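Local structure of aminotransferase (Psychrobacter arcticus 273-4, 3IF2) at residues Ile207-Cys212 and Asp239-Ile244; Phe252-Tyr257 and Glu332-Tyr337; Ile269-Leu274 and Gly285-Asp290. The protein probably acts as a pyridoxal 5'-phosphate-dependent aminotransferase that may move amino groups between valine and pyruvate. All coordinates share one frame; numbering follows the deposited sequence.

Interaction 1: Ile207-Cys212 and Asp239-Ile244; sequences IGAICC and DIPLII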
loop_
_atom_site.group_PDB
_atom_site.type_symbol
_atom_site.label_atom_id
_atom_site.label_comp_id
_atom_site.label_asym_id
_atom_site.label_seq_id
_atom_site.Cartn_x
_atom_site.Cartn_y
_atom_site.Cartn_z
ATOM N N ILE A 207 -13.216 0.732 24.608
ATOM C CA ILE A 207 -12.315 -0.208 23.895
ATOM C C ILE A 207 -13.050 -0.574 22.601
ATOM O O ILE A 207 -14.165 -1.093 22.651
ATOM C CB ILE A 207 -11.961 -1.476 24.733
ATOM C CG1 ILE A 207 -11.115 -1.103 25.957
ATOM C CG2 ILE A 207 -11.203 -2.510 23.894
ATOM C CD1 ILE A 207 -9.730 -0.537 25.628
ATOM N N GLY A 208 -12.449 -0.263 21.457
ATOM C CA GLY A 208 -13.053 -0.555 20.141
ATOM C C GLY A 208 -12.843 -1.960 19.576
ATOM O O GLY A 208 -13.679 -2.447 18.822
ATOM N N ALA A 209 -11.727 -2.597 19.928
ATOM C CA ALA A 209 -11.399 -3.960 19.493
ATOM C C ALA A 209 -10.332 -4.556 20.397
ATOM O O ALA A 209 -9.694 -3.821 21.145
ATOM C CB ALA A 209 -10.902 -3.945 18.065
ATOM N N ILE A 210 -10.177 -5.884 20.342
ATOM C CA ILE A 210 -9.103 -6.594 21.051
ATOM C C ILE A 210 -8.181 -7.128 19.966
ATOM O O ILE A 210 -8.666 -7.593 18.933
ATOM C CB ILE A 210 -9.595 -7.760 21.928
ATOM C CG1 ILE A 210 -10.581 -7.257 22.986
ATOM C CG2 ILE A 210 -8.419 -8.421 22.639
ATOM C CD1 ILE A 210 -11.108 -8.355 23.928
ATOM N N CYS A 211 -6.867 -7.059 20.188
ATOM C CA CYS A 211 -5.890 -7.561 19.221
ATOM C C CYS A 211 -4.646 -8.230 19.814
ATOM O O CYS A 211 -4.140 -7.798 20.848
ATOM C CB CYS A 211 -5.437 -6.430 18.304
ATOM S SG CYS A 211 -4.383 -7.021 16.944
ATOM N N CYS A 212 -4.164 -9.275 19.131
ATOM C CA CYS A 212 -2.911 -9.941 19.488
ATOM C C CYS A 212 -2.335 -10.798 18.363
ATOM O O CYS A 212 -3.062 -11.204 17.468
ATOM C CB CYS A 212 -3.100 -10.832 20.700
ATOM S SG CYS A 212 -4.218 -12.150 20.356
ATOM N N ASP A 239 -19.450 -6.274 22.612
ATOM C CA ASP A 239 -19.723 -5.894 21.191
ATOM C C ASP A 239 -18.515 -5.323 20.469
ATOM O O ASP A 239 -18.578 -4.248 19.867
ATOM C CB ASP A 239 -20.924 -4.927 21.058
ATOM C CG ASP A 239 -22.227 -5.645 20.903
ATOM O OD1 ASP A 239 -22.731 -6.175 21.923
ATOM O OD2 ASP A 239 -22.748 -5.640 19.749
ATOM N N ILE A 240 -17.396 -6.016 20.595
ATOM C CA ILE A 240 -16.163 -5.620 19.913
ATOM C C ILE A 240 -15.505 -6.862 19.300
ATOM O O ILE A 240 -15.618 -7.957 19.866
ATOM C CB ILE A 240 -15.188 -4.846 20.858
ATOM C CG1 ILE A 240 -14.825 -5.661 22.118
ATOM C CG2 ILE A 240 -15.794 -3.489 21.256
ATOM C CD1 ILE A 240 -13.639 -5.103 22.883
ATOM N N PRO A 241 -14.841 -6.709 18.140
ATOM C CA PRO A 241 -14.210 -7.870 17.551
ATOM C C PRO A 241 -12.865 -8.224 18.174
ATOM O O PRO A 241 -12.242 -7.391 18.845
ATOM C CB PRO A 241 -14.025 -7.446 16.097
ATOM C CG PRO A 241 -13.808 -6.026 16.175
ATOM C CD PRO A 241 -14.750 -5.554 17.230
ATOM N N LEU A 242 -12.454 -9.464 17.916
ATOM C CA LEU A 242 -11.162 -10.014 18.309
ATOM C C LEU A 242 -10.334 -10.151 17.021
ATOM O O LEU A 242 -10.638 -10.987 16.161
ATOM C CB LEU A 242 -11.358 -11.363 18.983
ATOM C CG LEU A 242 -10.152 -12.188 19.388
ATOM C CD1 LEU A 242 -9.196 -11.371 20.248
ATOM C CD2 LEU A 242 -10.656 -13.448 20.118
ATOM N N ILE A 243 -9.321 -9.298 16.884
ATOM C CA ILE A 243 -8.429 -9.283 15.742
ATOM C C ILE A 243 -7.294 -10.218 16.117
ATOM O O ILE A 243 -6.756 -10.096 17.213
ATOM C CB ILE A 243 -7.863 -7.866 15.461
ATOM C CG1 ILE A 243 -8.999 -6.821 15.347
ATOM C CG2 ILE A 243 -7.039 -7.875 14.185
ATOM C CD1 ILE A 243 -8.523 -5.427 15.160
ATOM N N ILE A 244 -6.928 -11.143 15.222
ATOM C CA ILE A 244 -5.833 -12.116 15.475
ATOM C C ILE A 244 -4.840 -12.102 14.306
ATOM O O ILE A 244 -5.203 -12.425 13.175
ATOM C CB ILE A 244 -6.346 -13.558 15.666
ATOM C CG1 ILE A 244 -7.462 -13.601 16.718
ATOM C CG2 ILE A 244 -5.154 -14.511 16.018
ATOM C CD1 ILE A 244 -7.991 -14.996 16.953
#
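Ile210 sits between Pro241 and Ile243 and bonds to both through its backbone. Ile210 N gives a nearly straight hydrogen bond to Pro241 O (3.0 Å, 174° at the hydrogen). Ile210 O accepts from Ile243 N at 2.7 Å. Farther on, Cys212 N reaches Ile243 O at 3.3 Å, and this bond is weak. The same oxygen takes a CA-H...O contact from Cys211 CA. The register is parallel: Ile210 with Leu242, Cys211 with Ile243, Cys212 with Ile244.

These are neighbouring strands of a beta-alpha-beta crossover, linked by helix 225-237, in the large mixed sheet of a class I/II aminotransferase fold. A Schellman motif with Asp239 as its C-prime residue ends that helix, and Ile240 and Pro241 lead into strand 242-245.

The apolar contacts fall on two faces. Ile210, Leu242 and Ile244 face helix 225-237, where they meet Ala235, Met228 and Ala232. Leu242 CD1 touches Ile210 CG2 at 3.9 Å. On the other face Cys211 SG, anti to its backbone N (chi1 -173°), lies against Ile243 CB. Ile243 CD1 reaches back to Ala209 CB at 4.0 Å.

Ile240 fills the start of the pairing. With CG1 between the backbone N and the carbonyl carbon (chi1 57°), Ile240 carries its CD1 to both Ile207 CG2 and Ile210 CG1, and the Ile210 side chain crosses it at about a right angle. Ile240 CG2 is 3.2 Å from Ile207 O.

Interaction 2: Phe252-Tyr257 and Glu332-Tyr337; sequences FPNIIY and EIKPFY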
loop_
_atom_site.group_PDB
_atom_site.type_symbol
_atom_site.label_atom_id
_atom_site.label_comp_id
_atom_site.label_asym_id
_atom_site.label_seq_id
_atom_site.Cartn_x
_atom_site.Cartn_y
_atom_site.Cartn_z
ATOM N N PHE A 252 -0.513 -21.438 7.316
ATOM C CA PHE A 252 0.779 -21.118 6.699
ATOM C C PHE A 252 1.232 -19.788 7.280
ATOM O O PHE A 252 0.414 -18.911 7.436
ATOM C CB PHE A 252 0.704 -21.039 5.150
ATOM C CG PHE A 252 -0.424 -20.168 4.609
ATOM C CD1 PHE A 252 -0.275 -18.790 4.479
ATOM C CD2 PHE A 252 -1.620 -20.746 4.197
ATOM C CE1 PHE A 252 -1.324 -17.986 3.997
ATOM C CE2 PHE A 252 -2.673 -19.940 3.693
ATOM C CZ PHE A 252 -2.517 -18.556 3.602
ATOM N N PRO A 253 2.522 -19.633 7.619
ATOM C CA PRO A 253 3.642 -20.567 7.508
ATOM C C PRO A 253 3.687 -21.656 8.579
ATOM O O PRO A 253 4.600 -22.465 8.538
ATOM C CB PRO A 253 4.865 -19.646 7.593
ATOM C CG PRO A 253 4.434 -18.585 8.527
ATOM C CD PRO A 253 2.929 -18.428 8.355
ATOM N N ASN A 254 2.730 -21.660 9.512
ATOM C CA ASN A 254 2.571 -22.694 10.551
ATOM C C ASN A 254 3.838 -22.861 11.370
ATOM O O ASN A 254 4.268 -23.981 11.617
ATOM C CB ASN A 254 2.134 -24.016 9.887
ATOM C CG ASN A 254 1.625 -25.089 10.897
ATOM O OD1 ASN A 254 0.881 -24.796 11.845
ATOM N ND2 ASN A 254 2.016 -26.341 10.656
ATOM N N ILE A 255 4.460 -21.740 11.749
ATOM C CA ILE A 255 5.694 -21.753 12.556
ATOM C C ILE A 255 5.246 -21.755 14.036
ATOM O O ILE A 255 5.446 -20.779 14.751
ATOM C CB ILE A 255 6.640 -20.557 12.217
ATOM C CG1 ILE A 255 6.925 -20.477 10.711
ATOM C CG2 ILE A 255 7.957 -20.672 13.016
ATOM C CD1 ILE A 255 7.671 -19.248 10.263
ATOM N N ILE A 256 4.566 -22.839 14.437
ATOM C CA ILE A 256 4.026 -23.064 15.781
ATOM C C ILE A 256 4.496 -24.433 16.225
ATOM O O ILE A 256 4.239 -25.404 15.532
ATOM C CB ILE A 256 2.481 -23.081 15.818
ATOM C CG1 ILE A 256 1.926 -21.686 15.575
ATOM C CG2 ILE A 256 1.967 -23.533 17.187
ATOM C CD1 ILE A 256 0.403 -21.553 15.855
ATOM N N TYR A 257 5.160 -24.507 17.377
ATOM C CA TYR A 257 5.687 -25.773 17.881
ATOM C C TYR A 257 4.918 -26.326 19.097
ATOM O O TYR A 257 5.379 -27.296 19.685
ATOM C CB TYR A 257 7.178 -25.665 18.222
ATOM C CG TYR A 257 8.039 -24.767 17.341
ATOM C CD1 TYR A 257 8.008 -24.824 15.926
ATOM C CD2 TYR A 257 8.971 -23.905 17.951
ATOM C CE1 TYR A 257 8.858 -23.966 15.151
ATOM C CE2 TYR A 257 9.811 -23.067 17.220
ATOM C CZ TYR A 257 9.757 -23.093 15.838
ATOM O OH TYR A 257 10.624 -22.232 15.217
ATOM N N GLU A 332 9.034 -27.911 5.317
ATOM C CA GLU A 332 10.249 -27.128 5.103
ATOM C C GLU A 332 10.383 -25.951 6.057
ATOM O O GLU A 332 11.381 -25.870 6.777
ATOM C CB GLU A 332 10.308 -26.646 3.651
ATOM C CG GLU A 332 10.032 -27.699 2.565
ATOM C CD GLU A 332 11.037 -28.863 2.518
ATOM O OE1 GLU A 332 12.196 -28.727 2.981
ATOM O OE2 GLU A 332 10.652 -29.932 1.981
ATOM N N ILE A 333 9.377 -25.074 6.114
ATOM C CA ILE A 333 9.465 -23.855 6.935
ATOM C C ILE A 333 9.493 -24.155 8.449
ATOM O O ILE A 333 10.457 -23.786 9.129
ATOM C CB ILE A 333 8.346 -22.854 6.618
ATOM C CG1 ILE A 333 8.350 -22.441 5.136
ATOM C CG2 ILE A 333 8.493 -21.590 7.511
ATOM C CD1 ILE A 333 7.187 -21.590 4.734
ATOM N N LYS A 334 8.452 -24.828 8.956
ATOM C CA LYS A 334 8.338 -25.160 10.404
ATOM C C LYS A 334 9.568 -25.884 10.962
ATOM O O LYS A 334 10.109 -25.436 11.977
ATOM C CB LYS A 334 7.032 -25.911 10.710
ATOM C CG LYS A 334 6.779 -26.432 12.158
ATOM C CD LYS A 334 5.341 -27.052 12.174
ATOM C CE LYS A 334 4.922 -27.834 13.434
ATOM N NZ LYS A 334 3.415 -28.170 13.435
ATOM N N PRO A 335 10.050 -26.946 10.280
ATOM C CA PRO A 335 11.260 -27.601 10.781
ATOM C C PRO A 335 12.536 -26.744 10.697
ATOM O O PRO A 335 13.366 -26.816 11.610
ATOM C CB PRO A 335 11.366 -28.860 9.894
ATOM C CG PRO A 335 9.945 -29.109 9.440
ATOM C CD PRO A 335 9.492 -27.713 9.150
ATOM N N PHE A 336 12.700 -25.959 9.629
ATOM C CA PHE A 336 13.866 -25.082 9.493
ATOM C C PHE A 336 14.028 -24.225 10.747
ATOM O O PHE A 336 15.095 -24.260 11.370
ATOM C CB PHE A 336 13.774 -24.174 8.260
ATOM C CG PHE A 336 14.931 -23.246 8.129
ATOM C CD1 PHE A 336 16.072 -23.633 7.452
ATOM C CD2 PHE A 336 14.907 -21.986 8.734
ATOM C CE1 PHE A 336 17.191 -22.785 7.363
ATOM C CE2 PHE A 336 16.018 -21.137 8.651
ATOM C CZ PHE A 336 17.168 -21.551 7.964
ATOM N N TYR A 337 12.966 -23.491 11.117
ATOM C CA TYR A 337 13.009 -22.614 12.302
ATOM C C TYR A 337 13.162 -23.340 13.654
ATOM O O TYR A 337 13.806 -22.796 14.560
ATOM C CB TYR A 337 11.854 -21.590 12.328
ATOM C CG TYR A 337 11.916 -20.602 11.173
ATOM C CD1 TYR A 337 12.944 -19.668 11.094
ATOM C CD2 TYR A 337 10.940 -20.592 10.170
ATOM C CE1 TYR A 337 13.022 -18.763 10.037
ATOM C CE2 TYR A 337 11.004 -19.689 9.094
ATOM C CZ TYR A 337 12.047 -18.779 9.039
ATOM O OH TYR A 337 12.125 -17.887 8.009
#
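Ile255 pushes its CD1 between Ile333 and Tyr337, which lie one turn apart on helix 324-351. Ile255 is the centre of an inverse gamma turn in an irregular loop whose Phe252-Pro253 peptide is cis. Ile255 CD1 is 3.5 Å from Tyr337 CD2 and 3.7 Å from Ile333 CG2. It comes to the tyrosine ring obliquely. An alanine here would probably leave a gap between Ile333 and the ring of Tyr337, with that side of the ring less supported.

Pro253 CB extends the apolar patch, resting on Ile333 CG2 at 4.1 Å. On the other side of Ile255, the Tyr257 hydroxyl lies over the start of the Tyr337 side chain, with Tyr257 OH 3.2 Å from Tyr337 CB.

The fully extended Lys334 side chain runs along the loop backbone. Lys334 CD passes Asn254 O and Lys334 CE passes Ile256 O, each at 3.3 Å. These are carbon-to-oxygen contacts, not hydrogen bonds.

In the next shell, Asn254 ND2 makes a weak hydrogen bond to Asp330 OD1. Backbone bonds tie Ile255 to Tyr248, a cofactor-binding residue, and to Ala365. Helix 46-60 touches Ile333 through Val48. The far end of the Tyr337 ring is fixed by a hydrogen bond from Ala43 N to Tyr337 OH.

Interaction 3: Ile269-Leu274 and Gly285-Asp290; sequences ILCFSL and GIIVAD. With PLP (pyridoxal-5'-phosphate), chain C.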
loop_
_atom_site.group_PDB
_atom_site.type_symbol
_atom_site.label_atom_id
_atom_site.label_comp_id
_atom_site.label_asym_id
_atom_site.label_seq_id
_atom_site.Cartn_x
_atom_site.Cartn_y
_atom_site.Cartn_z
ATOM N N ILE A 269 -11.580 -11.298 13.394
ATOM C CA ILE A 269 -10.887 -10.735 12.219
ATOM C C ILE A 269 -9.520 -11.442 12.215
ATOM O O ILE A 269 -8.679 -11.146 13.050
ATOM C CB ILE A 269 -10.766 -9.187 12.298
ATOM C CG1 ILE A 269 -12.167 -8.534 12.421
ATOM C CG2 ILE A 269 -10.041 -8.606 11.064
ATOM C CD1 ILE A 269 -12.161 -7.023 12.724
ATOM N N LEU A 270 -9.351 -12.439 11.335
ATOM C CA LEU A 270 -8.096 -13.214 11.205
ATOM C C LEU A 270 -7.237 -12.615 10.113
ATOM O O LEU A 270 -7.684 -12.525 8.968
ATOM C CB LEU A 270 -8.358 -14.686 10.851
ATOM C CG LEU A 270 -8.810 -15.706 11.873
ATOM C CD1 LEU A 270 -8.967 -17.036 11.172
ATOM C CD2 LEU A 270 -7.781 -15.820 12.983
ATOM N N CYS A 271 -6.020 -12.218 10.462
ATOM C CA CYS A 271 -5.068 -11.647 9.509
ATOM C C CYS A 271 -3.982 -12.677 9.224
ATOM O O CYS A 271 -3.419 -13.272 10.163
ATOM C CB CYS A 271 -4.430 -10.390 10.070
ATOM S SG CYS A 271 -5.607 -9.071 10.457
ATOM N N PHE A 272 -3.741 -12.931 7.933
ATOM C CA PHE A 272 -2.665 -13.810 7.468
ATOM C C PHE A 272 -1.764 -12.985 6.567
ATOM O O PHE A 272 -2.081 -11.842 6.213
ATOM C CB PHE A 272 -3.183 -15.014 6.689
ATOM C CG PHE A 272 -4.271 -15.773 7.379
ATOM C CD1 PHE A 272 -5.596 -15.348 7.272
ATOM C CD2 PHE A 272 -3.982 -16.930 8.119
ATOM C CE1 PHE A 272 -6.616 -16.047 7.899
ATOM C CE2 PHE A 272 -4.998 -17.645 8.748
ATOM C CZ PHE A 272 -6.323 -17.206 8.635
ATOM N N SER A 273 -0.633 -13.570 6.207
ATOM C CA SER A 273 0.343 -12.924 5.341
ATOM C C SER A 273 1.127 -13.966 4.551
ATOM O O SER A 273 1.254 -15.112 5.001
ATOM C CB SER A 273 1.310 -12.119 6.194
ATOM O OG SER A 273 2.216 -11.381 5.418
ATOM N N LEU A 274 1.610 -13.551 3.372
ATOM C CA LEU A 274 2.518 -14.356 2.539
ATOM C C LEU A 274 3.993 -14.006 2.826
ATOM O O LEU A 274 4.898 -14.614 2.251
ATOM C CB LEU A 274 2.219 -14.168 1.047
ATOM C CG LEU A 274 0.858 -14.594 0.496
ATOM C CD1 LEU A 274 0.844 -14.415 -1.055
ATOM C CD2 LEU A 274 0.560 -16.026 0.893
ATOM N N GLY A 285 -1.148 -9.218 2.321
ATOM C CA GLY A 285 -1.849 -9.494 3.575
ATOM C C GLY A 285 -3.217 -10.071 3.221
ATOM O O GLY A 285 -3.778 -9.710 2.189
ATOM N N ILE A 286 -3.740 -10.958 4.065
ATOM C CA ILE A 286 -5.035 -11.599 3.856
ATOM C C ILE A 286 -5.886 -11.355 5.101
ATOM O O ILE A 286 -5.405 -11.612 6.198
ATOM C CB ILE A 286 -4.887 -13.138 3.679
ATOM C CG1 ILE A 286 -3.857 -13.505 2.584
ATOM C CG2 ILE A 286 -6.259 -13.796 3.412
ATOM C CD1 ILE A 286 -3.449 -15.023 2.549
ATOM N N ILE A 287 -7.133 -10.889 4.937
ATOM C CA ILE A 287 -8.064 -10.666 6.050
ATOM C C ILE A 287 -9.298 -11.556 5.858
ATOM O O ILE A 287 -9.921 -11.497 4.809
ATOM C CB ILE A 287 -8.545 -9.164 6.169
ATOM C CG1 ILE A 287 -7.384 -8.210 6.467
ATOM C CG2 ILE A 287 -9.548 -9.013 7.297
ATOM C CD1 ILE A 287 -7.763 -6.695 6.471
ATOM N N VAL A 288 -9.616 -12.381 6.864
ATOM C CA VAL A 288 -10.842 -13.186 6.916
ATOM C C VAL A 288 -11.730 -12.541 8.009
ATOM O O VAL A 288 -11.312 -12.459 9.180
ATOM C CB VAL A 288 -10.559 -14.654 7.214
ATOM C CG1 VAL A 288 -11.883 -15.438 7.400
ATOM C CG2 VAL A 288 -9.688 -15.251 6.084
ATOM N N ALA A 289 -12.932 -12.076 7.621
ATOM C CA ALA A 289 -13.826 -11.353 8.546
ATOM C C ALA A 289 -15.263 -11.317 8.095
ATOM O O ALA A 289 -15.597 -11.837 7.037
ATOM C CB ALA A 289 -13.316 -9.926 8.710
ATOM N N ASP A 290 -16.113 -10.694 8.902
ATOM C CA ASP A 290 -17.512 -10.457 8.539
ATOM C C ASP A 290 -17.540 -9.528 7.330
ATOM O O ASP A 290 -16.665 -8.654 7.207
ATOM C CB ASP A 290 -18.279 -9.755 9.680
ATOM C CG ASP A 290 -19.788 -9.658 9.417
ATOM O OD1 ASP A 290 -20.456 -10.711 9.494
ATOM O OD2 ASP A 290 -20.303 -8.538 9.168
HETATM N N1 PLP C . 2.606 -9.534 12.283
HETATM C C2 PLP C . 3.743 -9.868 12.987
HETATM C C2A PLP C . 3.569 -10.564 14.299
HETATM C C3 PLP C . 5.015 -9.564 12.451
HETATM O O3 PLP C . 6.171 -9.881 13.114
HETATM C C4 PLP C . 5.114 -8.895 11.208
HETATM C C4A PLP C . 6.484 -8.351 10.817
HETATM O O4A PLP C . 6.956 -8.534 9.688
HETATM C C5 PLP C . 3.913 -8.556 10.502
HETATM C C6 PLP C . 2.673 -8.896 11.075
HETATM C C5A PLP C . 3.902 -7.791 9.163
HETATM O O4P PLP C . 4.010 -8.624 8.028
HETATM P P PLP C . 3.701 -8.057 6.558
HETATM O O1P PLP C . 3.259 -6.626 6.377
HETATM O O2P PLP C . 2.598 -8.963 6.125
HETATM O O3P PLP C . 4.954 -8.259 5.801
#
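Leu270 with Val288 and Phe272 with Ile286 are the hydrogen-bonded pairs of two antiparallel strands, whose short axes run 158° apart. Each pair is bonded both ways. Phe272 N reaches Ile286 O at 2.7 Å. In the return bond, Ile286 N sits above the plane of the Phe272 carbonyl, 49° out of it.

Phe272, Ile286 and Val288 share one face, under helix 86-100. Phe272 CB packs on Ile286 CB at 3.9 Å. With CG anti to the carbonyl carbon (chi1 -50°), the ring leans along the neighbouring strand. Phe272 CE1 meets Val288 CG2 at 3.7 Å, and Ile286 O lies at the ring edge. Phe96 meets the ring from that helix.

On the opposite face Ile269 and Ile287 lie side by side, touching through their CG2 methyls at 3.8 Å. Helices 115-125 and 291-305 cover them.

Ser273, on this second face, ends the strand at the cofactor. Ser273 OG gives a hydrogen bond to O2P of the pyridoxal phosphate at 2.5 Å, and OG is also bonded to Ser275 N. Arg283 and Ser275 of the same chain, and Tyr79 of the second subunit, bond to the cofactor too. The hairpin thus delivers a serine to the phosphate end of the pyridoxal phosphate pocket of an aminotransferase.

Interactions 1 and 3 belong to the same mixed sheet. Strands 242-245 and 268-273 are neighbours in it, and Ile244 N to Ile269 O (2.8 Å) is a probable hydrogen bond between the two contacts. In both, every touching residue is buried and backbone bonds hold the strands, parallel in interaction 1 and antiparallel in interaction 3. Interaction 2 differs: a loop meets a helix without any hydrogen bond across it, and Asn254, Tyr257 and Lys334 are partly exposed. It encloses interaction 3 along the chain. Phe252 joins the two, with Phe252 CZ 3.8 Å from Ile286 CD1. Only interaction 3 touches the cofactor directly. Interactions 1 and 2 do not touch, and their centres are about 27 Å apart.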